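2-oxoglutarate carboxylase small subunit (Hydrogenobacter thermophilus, PDB 7KCT) belongs to the biotin carboxylase family of ATP-grasp proteins and binds ADP, magnesium ion and bicarbonate ion. Local coordinates at residues V229-E234 and I336-Y341; Y277-M282 and T299-E304; A357-T362 and S421-T426. All coordinates share one frame; numbering follows the deposited sequence.

Interaction 1 of 3, residues V229-E234 and I336-Y341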
loop_
_atom_site.group_PDB
_atom_site.type_symbol
_atom_site.label_atom_id
_atom_site.label_comp_id
_atom_site.label_asym_id
_atom_site.label_seq_id
_atom_site.Cartn_x
_atom_site.Cartn_y
_atom_site.Cartn_z
ATOM N N VAL A 229 -12.555 -11.662 -23.913
ATOM C CA VAL A 229 -13.151 -11.418 -22.603
ATOM C C VAL A 229 -12.618 -12.458 -21.624
ATOM O O VAL A 229 -12.608 -13.658 -21.928
ATOM C CB VAL A 229 -14.686 -11.479 -22.662
ATOM C CG1 VAL A 229 -15.297 -11.108 -21.307
ATOM C CG2 VAL A 229 -15.238 -10.613 -23.791
ATOM N N ILE A 230 -12.177 -11.997 -20.451
ATOM C CA ILE A 230 -11.751 -12.870 -19.363
ATOM C C ILE A 230 -12.548 -12.513 -18.108
ATOM O O ILE A 230 -13.194 -11.462 -18.018
ATOM C CB ILE A 230 -10.239 -12.786 -19.080
ATOM C CG1 ILE A 230 -9.834 -11.381 -18.639
ATOM C CG2 ILE A 230 -9.393 -13.209 -20.303
ATOM C CD1 ILE A 230 -8.362 -11.272 -18.252
ATOM N N HIS A 231 -12.513 -13.414 -17.132
ATOM C CA HIS A 231 -13.035 -13.127 -15.807
ATOM C C HIS A 231 -11.861 -13.018 -14.840
ATOM O O HIS A 231 -10.769 -13.552 -15.083
ATOM C CB HIS A 231 -14.061 -14.186 -15.331
ATOM C CG HIS A 231 -13.464 -15.505 -14.985
ATOM N ND1 HIS A 231 -12.794 -15.721 -13.804
ATOM C CD2 HIS A 231 -13.501 -16.705 -15.622
ATOM C CE1 HIS A 231 -12.370 -16.969 -13.757
ATOM N NE2 HIS A 231 -12.810 -17.596 -14.837
ATOM N N LEU A 232 -12.062 -12.241 -13.786
ATOM C CA LEU A 232 -11.053 -12.087 -12.753
ATOM C C LEU A 232 -11.583 -12.651 -11.446
ATOM O O LEU A 232 -11.360 -12.104 -10.375
ATOM C CB LEU A 232 -10.618 -10.623 -12.613
ATOM C CG LEU A 232 -9.963 -10.037 -13.877
ATOM C CD1 LEU A 232 -9.672 -8.528 -13.705
ATOM C CD2 LEU A 232 -8.670 -10.826 -14.231
ATOM N N GLY A 233 -12.284 -13.788 -11.525
ATOM C CA GLY A 233 -12.719 -14.412 -10.318
ATOM C C GLY A 233 -13.806 -13.602 -9.653
ATOM O O GLY A 233 -14.395 -12.683 -10.221
ATOM N N GLU A 234 -14.094 -13.989 -8.417
ATOM C CA GLU A 234 -15.251 -13.469 -7.724
ATOM C C GLU A 234 -14.863 -12.773 -6.422
ATOM O O GLU A 234 -13.727 -12.830 -5.955
ATOM C CB GLU A 234 -16.266 -14.598 -7.472
ATOM C CG GLU A 234 -16.077 -15.430 -6.240
ATOM C CD GLU A 234 -14.861 -16.295 -6.263
ATOM O OE1 GLU A 234 -14.683 -16.988 -5.248
ATOM O OE2 GLU A 234 -14.079 -16.290 -7.245
ATOM N N ILE A 336 -4.700 -16.016 -15.574
ATOM C CA ILE A 336 -5.314 -15.378 -14.411
ATOM C C ILE A 336 -5.202 -16.315 -13.211
ATOM O O ILE A 336 -5.898 -17.333 -13.143
ATOM C CB ILE A 336 -6.774 -15.002 -14.673
ATOM C CG1 ILE A 336 -6.878 -14.083 -15.906
ATOM C CG2 ILE A 336 -7.424 -14.388 -13.399
ATOM C CD1 ILE A 336 -5.708 -13.077 -16.069
ATOM N N ARG A 337 -4.321 -15.964 -12.271
ATOM C CA ARG A 337 -4.131 -16.667 -11.008
ATOM C C ARG A 337 -4.795 -15.920 -9.851
ATOM O O ARG A 337 -4.960 -14.699 -9.877
ATOM C CB ARG A 337 -2.644 -16.825 -10.702
ATOM C CG ARG A 337 -1.791 -17.479 -11.805
ATOM C CD ARG A 337 -1.589 -18.964 -11.588
ATOM N NE ARG A 337 -0.834 -19.573 -12.682
ATOM C CZ ARG A 337 -1.387 -20.014 -13.810
ATOM N NH1 ARG A 337 -2.697 -19.916 -13.983
ATOM N NH2 ARG A 337 -0.637 -20.553 -14.766
ATOM N N PHE A 338 -5.134 -16.664 -8.808
ATOM C CA PHE A 338 -5.816 -16.121 -7.646
ATOM C C PHE A 338 -4.921 -16.408 -6.449
ATOM O O PHE A 338 -4.991 -17.480 -5.840
ATOM C CB PHE A 338 -7.160 -16.722 -7.530
ATOM C CG PHE A 338 -8.025 -16.522 -8.759
ATOM C CD1 PHE A 338 -8.607 -15.292 -9.015
ATOM C CD2 PHE A 338 -8.263 -17.578 -9.649
ATOM C CE1 PHE A 338 -9.421 -15.106 -10.123
ATOM C CE2 PHE A 338 -9.091 -17.410 -10.758
ATOM C CZ PHE A 338 -9.656 -16.165 -11.004
ATOM N N ASN A 339 -4.065 -15.436 -6.127
ATOM C CA ASN A 339 -3.005 -15.581 -5.137
ATOM C C ASN A 339 -3.469 -14.948 -3.836
ATOM O O ASN A 339 -3.603 -13.725 -3.755
ATOM C CB ASN A 339 -1.732 -14.923 -5.678
ATOM C CG ASN A 339 -0.565 -14.971 -4.704
ATOM O OD1 ASN A 339 -0.407 -15.913 -3.952
ATOM N ND2 ASN A 339 0.297 -13.963 -4.771
ATOM N N GLY A 340 -3.741 -15.785 -2.829
ATOM C CA GLY A 340 -4.007 -15.286 -1.499
ATOM C C GLY A 340 -5.387 -14.679 -1.335
ATOM O O GLY A 340 -6.346 -14.989 -2.036
ATOM N N TYR A 341 -5.475 -13.789 -0.350
ATOM C CA TYR A 341 -6.743 -13.253 0.099
ATOM C C TYR A 341 -6.611 -11.757 0.342
ATOM O O TYR A 341 -5.594 -11.313 0.860
ATOM C CB TYR A 341 -7.180 -13.930 1.406
ATOM C CG TYR A 341 -7.564 -15.367 1.259
ATOM C CD1 TYR A 341 -6.618 -16.368 1.376
ATOM C CD2 TYR A 341 -8.873 -15.725 0.979
ATOM C CE1 TYR A 341 -6.971 -17.697 1.226
ATOM C CE2 TYR A 341 -9.234 -17.054 0.815
ATOM C CZ TYR A 341 -8.279 -18.030 0.928
ATOM O OH TYR A 341 -8.634 -19.351 0.771
#
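Leu232 and Ile336 lie 6.8 Å apart CA to CA, and Gly233 and Phe338 7.6 Å, so side chains of the loop 336-341 bridge the gap and meet both side chains and backbone of strand 229-234. Ile336 CB points toward the strand, and CG1, CG2 and CD1 all touch it. Its CD1 meets CD1 of Ile230 tip to tip at 3.9 Å, while its CG2 touches CD2 of Leu232, also at 3.9 Å, the latter two chains crossing at about a right angle. Branched aliphatic groups suit this buried position. In ATP-grasp proteins an antiparallel sheet flanks the nucleotide cleft; here strand 229-236 forms one margin of such a four-stranded sheet, and the loop lying against it leads into strand 341-351 of the biotin carboxylase C-terminal family region. Farther along, the rim of Phe338 presses on the strand backbone. Its CE1 is 3.5 Å from Leu232 C, which lies in the ring plane, and 3.4 Å from Gly233 CA. A beta carbon on Gly233 would collide with CE1, so the ring's approach depends on its absence; the positive phi of 70° separately favours glycine. The ring of His231 meets Phe338 edge to edge, CE1 to CZ at 3.9 Å. Two polar contacts fix the imidazole: ND1 accepts the Gly233 N-H (3.0 Å, 157°) in the ring plane, and NE2 pairs with Glu261 of helix 257-273, consistent with a proton on NE2.

Interaction 2 of 3, residues Y277-M282 and T299-E304. With ADP (adenosine-5'-diphosphate), chain D.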
loop_
_atom_site.group_PDB
_atom_site.type_symbol
_atom_site.label_atom_id
_atom_site.label_comp_id
_atom_site.label_asym_id
_atom_site.label_seq_id
_atom_site.Cartn_x
_atom_site.Cartn_y
_atom_site.Cartn_z
ATOM N N TYR A 277 -17.429 -5.162 -23.499
ATOM C CA TYR A 277 -16.011 -4.868 -23.319
ATOM C C TYR A 277 -15.869 -3.797 -22.233
ATOM O O TYR A 277 -16.852 -3.207 -21.782
ATOM C CB TYR A 277 -15.309 -4.442 -24.645
ATOM C CG TYR A 277 -15.967 -3.320 -25.446
ATOM C CD1 TYR A 277 -15.948 -2.014 -24.979
ATOM C CD2 TYR A 277 -16.531 -3.562 -26.717
ATOM C CE1 TYR A 277 -16.525 -0.982 -25.703
ATOM C CE2 TYR A 277 -17.128 -2.522 -27.463
ATOM C CZ TYR A 277 -17.109 -1.237 -26.955
ATOM O OH TYR A 277 -17.683 -0.192 -27.658
ATOM N N SER A 278 -14.631 -3.575 -21.804
ATOM C CA SER A 278 -14.306 -2.730 -20.656
ATOM C C SER A 278 -14.591 -3.602 -19.436
ATOM O O SER A 278 -14.695 -4.832 -19.563
ATOM C CB SER A 278 -15.104 -1.432 -20.594
ATOM O OG SER A 278 -14.486 -0.594 -19.614
ATOM N N ALA A 279 -14.719 -2.980 -18.271
ATOM C CA ALA A 279 -14.958 -3.670 -17.022
ATOM C C ALA A 279 -16.452 -3.713 -16.747
ATOM O O ALA A 279 -17.209 -2.798 -17.097
ATOM C CB ALA A 279 -14.244 -2.981 -15.852
ATOM N N GLY A 280 -16.878 -4.793 -16.132
ATOM C CA GLY A 280 -18.259 -4.938 -15.711
ATOM C C GLY A 280 -18.316 -6.050 -14.693
ATOM O O GLY A 280 -17.367 -6.813 -14.538
ATOM N N THR A 281 -19.420 -6.111 -13.968
ATOM C CA THR A 281 -19.583 -7.092 -12.911
ATOM C C THR A 281 -20.943 -7.756 -13.027
ATOM O O THR A 281 -21.938 -7.063 -13.220
ATOM C CB THR A 281 -19.456 -6.424 -11.516
ATOM O OG1 THR A 281 -18.090 -6.035 -11.320
ATOM C CG2 THR A 281 -19.929 -7.392 -10.423
ATOM N N MET A 282 -20.995 -9.080 -12.837
ATOM C CA MET A 282 -22.249 -9.836 -12.747
ATOM C C MET A 282 -22.478 -10.276 -11.308
ATOM O O MET A 282 -21.610 -10.913 -10.721
ATOM C CB MET A 282 -22.204 -11.019 -13.689
ATOM C CG MET A 282 -22.071 -10.522 -15.109
ATOM S SD MET A 282 -22.620 -11.919 -15.985
ATOM C CE MET A 282 -21.654 -11.827 -17.484
ATOM N N THR A 299 -22.631 -2.349 -15.278
ATOM C CA THR A 299 -21.854 -2.130 -16.497
ATOM C C THR A 299 -20.877 -0.961 -16.303
ATOM O O THR A 299 -20.969 0.081 -16.961
ATOM C CB THR A 299 -22.786 -1.869 -17.679
ATOM O OG1 THR A 299 -23.605 -0.737 -17.391
ATOM C CG2 THR A 299 -23.682 -3.073 -17.931
ATOM N N ARG A 300 -19.962 -1.145 -15.352
ATOM C CA ARG A 300 -19.062 -0.085 -14.891
ATOM C C ARG A 300 -18.073 -0.702 -13.909
ATOM O O ARG A 300 -18.221 -1.853 -13.483
ATOM C CB ARG A 300 -19.845 1.056 -14.246
ATOM C CG ARG A 300 -20.832 0.599 -13.130
ATOM C CD ARG A 300 -21.131 1.689 -12.115
ATOM N NE ARG A 300 -22.074 1.305 -11.057
ATOM C CZ ARG A 300 -21.748 0.709 -9.907
ATOM N NH1 ARG A 300 -20.476 0.395 -9.627
ATOM N NH2 ARG A 300 -22.716 0.433 -9.024
ATOM N N ILE A 301 -17.042 0.071 -13.565
ATOM C CA ILE A 301 -16.181 -0.297 -12.445
ATOM C C ILE A 301 -17.014 -0.233 -11.168
ATOM O O ILE A 301 -17.971 0.537 -11.072
ATOM C CB ILE A 301 -14.972 0.654 -12.362
ATOM C CG1 ILE A 301 -13.857 0.044 -11.523
ATOM C CG2 ILE A 301 -15.394 2.034 -11.803
ATOM C CD1 ILE A 301 -13.066 -1.052 -12.200
ATOM N N GLN A 302 -16.675 -1.057 -10.192
ATOM C CA GLN A 302 -17.286 -0.980 -8.872
ATOM C C GLN A 302 -16.304 -0.495 -7.804
ATOM O O GLN A 302 -15.094 -0.685 -7.909
ATOM C CB GLN A 302 -17.795 -2.362 -8.453
ATOM C CG GLN A 302 -18.867 -2.932 -9.314
ATOM C CD GLN A 302 -19.355 -4.252 -8.752
ATOM O OE1 GLN A 302 -18.585 -5.197 -8.623
ATOM N NE2 GLN A 302 -20.615 -4.295 -8.356
ATOM N N VAL A 303 -16.874 0.014 -6.712
ATOM C CA VAL A 303 -16.101 0.472 -5.561
ATOM C C VAL A 303 -15.035 -0.531 -5.151
ATOM O O VAL A 303 -13.871 -0.171 -4.928
ATOM C CB VAL A 303 -17.076 0.757 -4.398
ATOM C CG1 VAL A 303 -16.348 0.991 -3.054
ATOM C CG2 VAL A 303 -17.929 1.991 -4.729
ATOM N N GLU A 304 -15.399 -1.806 -5.100
ATOM C CA GLU A 304 -14.599 -2.851 -4.495
ATOM C C GLU A 304 -13.653 -3.549 -5.466
ATOM O O GLU A 304 -13.067 -4.598 -5.111
ATOM C CB GLU A 304 -15.550 -3.868 -3.823
ATOM C CG GLU A 304 -16.549 -4.592 -4.792
ATOM C CD GLU A 304 -17.947 -3.930 -4.970
ATOM O OE1 GLU A 304 -18.136 -2.722 -4.727
ATOM O OE2 GLU A 304 -18.912 -4.650 -5.351
HETATM P PB ADP D . -20.751 -0.764 -6.000
HETATM O O1B ADP D . -19.709 -0.085 -6.870
HETATM O O2B ADP D . -20.512 -2.130 -5.396
HETATM O O3B ADP D . -22.173 -0.506 -6.385
HETATM P PA ADP D . -22.062 1.076 -4.140
HETATM O O1A ADP D . -21.981 2.077 -3.038
HETATM O O2A ADP D . -23.353 0.395 -4.560
HETATM O O3A ADP D . -20.810 0.132 -4.379
HETATM O "O5'" ADP D . -22.009 2.360 -5.636
HETATM C "C5'" ADP D . -21.341 3.632 -5.245
HETATM C "C4'" ADP D . -22.048 4.835 -5.676
HETATM O "O4'" ADP D . -22.854 4.690 -6.825
HETATM C "C3'" ADP D . -22.995 5.148 -4.380
HETATM O "O3'" ADP D . -23.044 6.461 -4.209
HETATM C "C2'" ADP D . -24.310 4.495 -4.962
HETATM O "O2'" ADP D . -25.425 5.122 -4.532
HETATM C "C1'" ADP D . -24.116 4.974 -6.432
HETATM N N9 ADP D . -24.840 4.132 -7.472
HETATM C C8 ADP D . -24.818 2.728 -7.659
HETATM N N7 ADP D . -25.609 2.312 -8.683
HETATM C C5 ADP D . -26.124 3.480 -9.201
HETATM C C6 ADP D . -27.012 3.698 -10.272
HETATM N N6 ADP D . -27.499 2.637 -11.008
HETATM N N1 ADP D . -27.397 4.974 -10.601
HETATM C C2 ADP D . -26.876 5.970 -9.790
HETATM N N3 ADP D . -26.025 5.915 -8.734
HETATM C C4 ADP D . -25.660 4.624 -8.470
HETATM O O HOH W 1 -17.053 -3.842 -12.815
#
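With OG1 of Thr281 anti to its carbonyl carbon (chi1 -70°) and Gln302 stretched out beyond CG (chi2 -176°), the two side chains cross at about a right angle and bring OG1 within 2.9 Å of Gln302 OE1. This is a weak bond at best, since a water 2.8 Å from Thr281 OG1 is another possible acceptor for the same proton; OE1 also rests against Thr281 CG2 at 3.1 Å. The firmer partners of the amide lie outside the pair: Arg235 donates to OE1, and NE2 reaches Glu283, a magnesium ligand together with Glu296. An amide suits this position because it can both accept and donate, which makes Gln302 a second-shell residue that helps position Glu283. At the other end of the contact, Ala279 CB touches Ile301 CD1 at 4.3 Å, the small methyl admitting a branched chain that also packs on Ile316. In this ATP-grasp domain strand 278-286 belongs to the antiparallel sheet, and 299-304 is the loop from strand 292-298 to helix 305-312, running along an ADP. Arg300, extended from CG to NE, presents its guanidinium edge to the beta phosphate, whose phosphorus lies in the guanidinium plane. Arg300 NH1 donates to ADP O1B at 2.9 Å and Arg300 NH2 to ADP O3B, also at 2.9 Å and nearly straight (168°). NH1 donates to Ile301 O as well, which helps fix the group's rotation. ADP O1B is gripped again by Val303 N at 2.8 Å; Glu304, salt-bridged to Lys245 and Arg346, also belongs to this pocket.

Interaction 3 of 3, residues A357-T362 and S421-T426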
loop_
_atom_site.group_PDB
_atom_site.type_symbol
_atom_site.label_atom_id
_atom_site.label_comp_id
_atom_site.label_asym_id
_atom_site.label_seq_id
_atom_site.Cartn_x
_atom_site.Cartn_y
_atom_site.Cartn_z
ATOM N N ALA A 357 -26.649 6.670 10.138
ATOM C CA ALA A 357 -26.985 7.984 9.637
ATOM C C ALA A 357 -25.707 8.732 9.266
ATOM O O ALA A 357 -24.725 8.668 10.010
ATOM C CB ALA A 357 -27.742 8.768 10.702
ATOM N N PRO A 358 -25.692 9.456 8.148
ATOM C CA PRO A 358 -24.476 10.209 7.776
ATOM C C PRO A 358 -24.024 11.206 8.845
ATOM O O PRO A 358 -24.836 11.836 9.531
ATOM C CB PRO A 358 -24.873 10.928 6.473
ATOM C CG PRO A 358 -26.361 10.568 6.216
ATOM C CD PRO A 358 -26.690 9.394 7.062
ATOM N N SER A 359 -22.690 11.346 8.981
ATOM C CA SER A 359 -22.055 12.177 10.017
ATOM C C SER A 359 -21.414 13.361 9.297
ATOM O O SER A 359 -20.370 13.208 8.642
ATOM C CB SER A 359 -21.036 11.371 10.835
ATOM O OG SER A 359 -20.483 12.098 11.926
ATOM N N ILE A 360 -22.054 14.534 9.423
ATOM C CA ILE A 360 -21.765 15.724 8.637
ATOM C C ILE A 360 -20.889 16.646 9.480
ATOM O O ILE A 360 -21.252 16.983 10.610
ATOM C CB ILE A 360 -23.072 16.441 8.230
ATOM C CG1 ILE A 360 -24.088 15.467 7.595
ATOM C CG2 ILE A 360 -22.766 17.645 7.396
ATOM C CD1 ILE A 360 -23.693 14.762 6.310
ATOM N N GLY A 361 -19.777 17.104 8.915
ATOM C CA GLY A 361 -18.742 17.739 9.711
ATOM C C GLY A 361 -17.416 17.813 8.950
ATOM O O GLY A 361 -17.378 17.712 7.724
ATOM N N THR A 362 -16.351 18.055 9.713
ATOM C CA THR A 362 -15.026 18.346 9.168
ATOM C C THR A 362 -13.981 17.459 9.845
ATOM O O THR A 362 -13.941 17.343 11.071
ATOM C CB THR A 362 -14.664 19.827 9.379
ATOM O OG1 THR A 362 -15.657 20.646 8.743
ATOM C CG2 THR A 362 -13.222 20.140 8.782
ATOM N N SER A 421 -10.807 11.887 13.442
ATOM C CA SER A 421 -11.699 12.549 14.383
ATOM C C SER A 421 -12.429 13.674 13.664
ATOM O O SER A 421 -12.021 14.181 12.606
ATOM C CB SER A 421 -10.966 13.115 15.629
ATOM O OG SER A 421 -10.295 14.277 15.261
ATOM N N GLY A 422 -13.488 14.126 14.287
ATOM C CA GLY A 422 -14.268 15.198 13.740
ATOM C C GLY A 422 -15.625 14.762 13.273
ATOM O O GLY A 422 -16.525 15.541 13.263
ATOM N N VAL A 423 -15.736 13.516 12.864
ATOM C CA VAL A 423 -16.980 12.933 12.432
ATOM C C VAL A 423 -17.013 11.492 12.884
ATOM O O VAL A 423 -16.006 10.903 13.112
ATOM C CB VAL A 423 -17.140 12.962 10.907
ATOM C CG1 VAL A 423 -17.393 14.354 10.404
ATOM C CG2 VAL A 423 -15.950 12.365 10.224
ATOM N N LYS A 424 -18.183 10.930 13.002
ATOM C CA LYS A 424 -18.303 9.553 13.363
ATOM C C LYS A 424 -18.017 8.723 12.122
ATOM O O LYS A 424 -18.297 9.140 11.047
ATOM C CB LYS A 424 -19.718 9.275 13.817
ATOM C CG LYS A 424 -19.882 9.063 15.285
ATOM C CD LYS A 424 -19.856 10.345 16.051
ATOM C CE LYS A 424 -20.356 10.134 17.472
ATOM N NZ LYS A 424 -21.795 10.475 17.544
ATOM N N THR A 425 -17.443 7.551 12.275
ATOM C CA THR A 425 -17.169 6.703 11.125
ATOM C C THR A 425 -17.528 5.238 11.396
ATOM O O THR A 425 -17.778 4.879 12.496
ATOM C CB THR A 425 -15.656 6.777 10.655
ATOM O OG1 THR A 425 -14.845 5.978 11.484
ATOM C CG2 THR A 425 -15.094 8.138 10.541
ATOM N N THR A 426 -17.338 4.354 10.410
ATOM C CA THR A 426 -17.537 2.924 10.572
ATOM C C THR A 426 -16.342 2.206 11.177
ATOM O O THR A 426 -16.425 0.984 11.365
ATOM C CB THR A 426 -17.833 2.265 9.228
ATOM O OG1 THR A 426 -16.826 2.688 8.308
ATOM C CG2 THR A 426 -19.174 2.688 8.702
HETATM O O HOH W 2 -16.794 18.195 12.546
#
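Ser359 OG accepts the backbone N-H of Lys424 at 2.8 Å (158°), the one direct hydrogen bond between 357-362 and 421-426. The hydroxyl is swung anti to its own backbone N (chi1 -175°), which points it across at the loop, where it also lies 3.5 Å from Lys424 CB. A small polar side chain suits a place where a single N-H has to be met at short range. Next along, Val423 packs its CG1 methyl against Gly361 CA at 3.7 Å and Ser359 O at 3.6 Å; bare of a side chain, Gly361 can receive this methyl closely. The far end of the contact is polar again. One water accepts from Thr362 N (2.9 Å) and donates to Gly422 O (2.8 Å), while Gly422 CA directs a C-H at Thr362 O from 3.4 Å. A beta carbon on Gly422 would clash with Thr362 O and, at these backbone angles, jam against the carbonyl O of Ser421.

Both segments belong to the biotin carboxylase C-terminal domain, where the broken strand 357-362 is a member of the large antiparallel sheet and 421-426 links strand 419-420 to helix 427-435. Backbone bonds of Ser359 with Ala349 and of Gly361 with Ile386 set the strand. The loop is tied down by Ser421 OG to Arg365 N, a salt bridge from Lys424 to Asp351, and Thr426 OG1 with Arg346 and Asn348; Thr425 OG1 caps Ile427 N. The Lys424 N-H and Gly422 carbonyl are thus satisfied by a hydroxyl and a water rather than by strand pairing with 357-362.

In the fold
Along the chain, interaction 2 (277-282 with 299-304) is nested within the span closed by interaction 1 (229-234 with 336-341), and both reach the same four-stranded antiparallel sheet of the ATP-grasp region, through strands 229-236 and 278-286. Their centres are about 14 Å apart, their nearest atoms about 6 Å. Interaction 3 (357-362 with 421-426) follows both and belongs to the C-terminal sheet, its centre about 35 Å from that of interaction 1, across the chain's centre, and about 29 Å from that of interaction 2. Strand 341-351, which the loop of interaction 1 enters, pairs with strand 357-362, and its Arg346 bonds the ADP of interaction 2, which therefore has ligands from both regions.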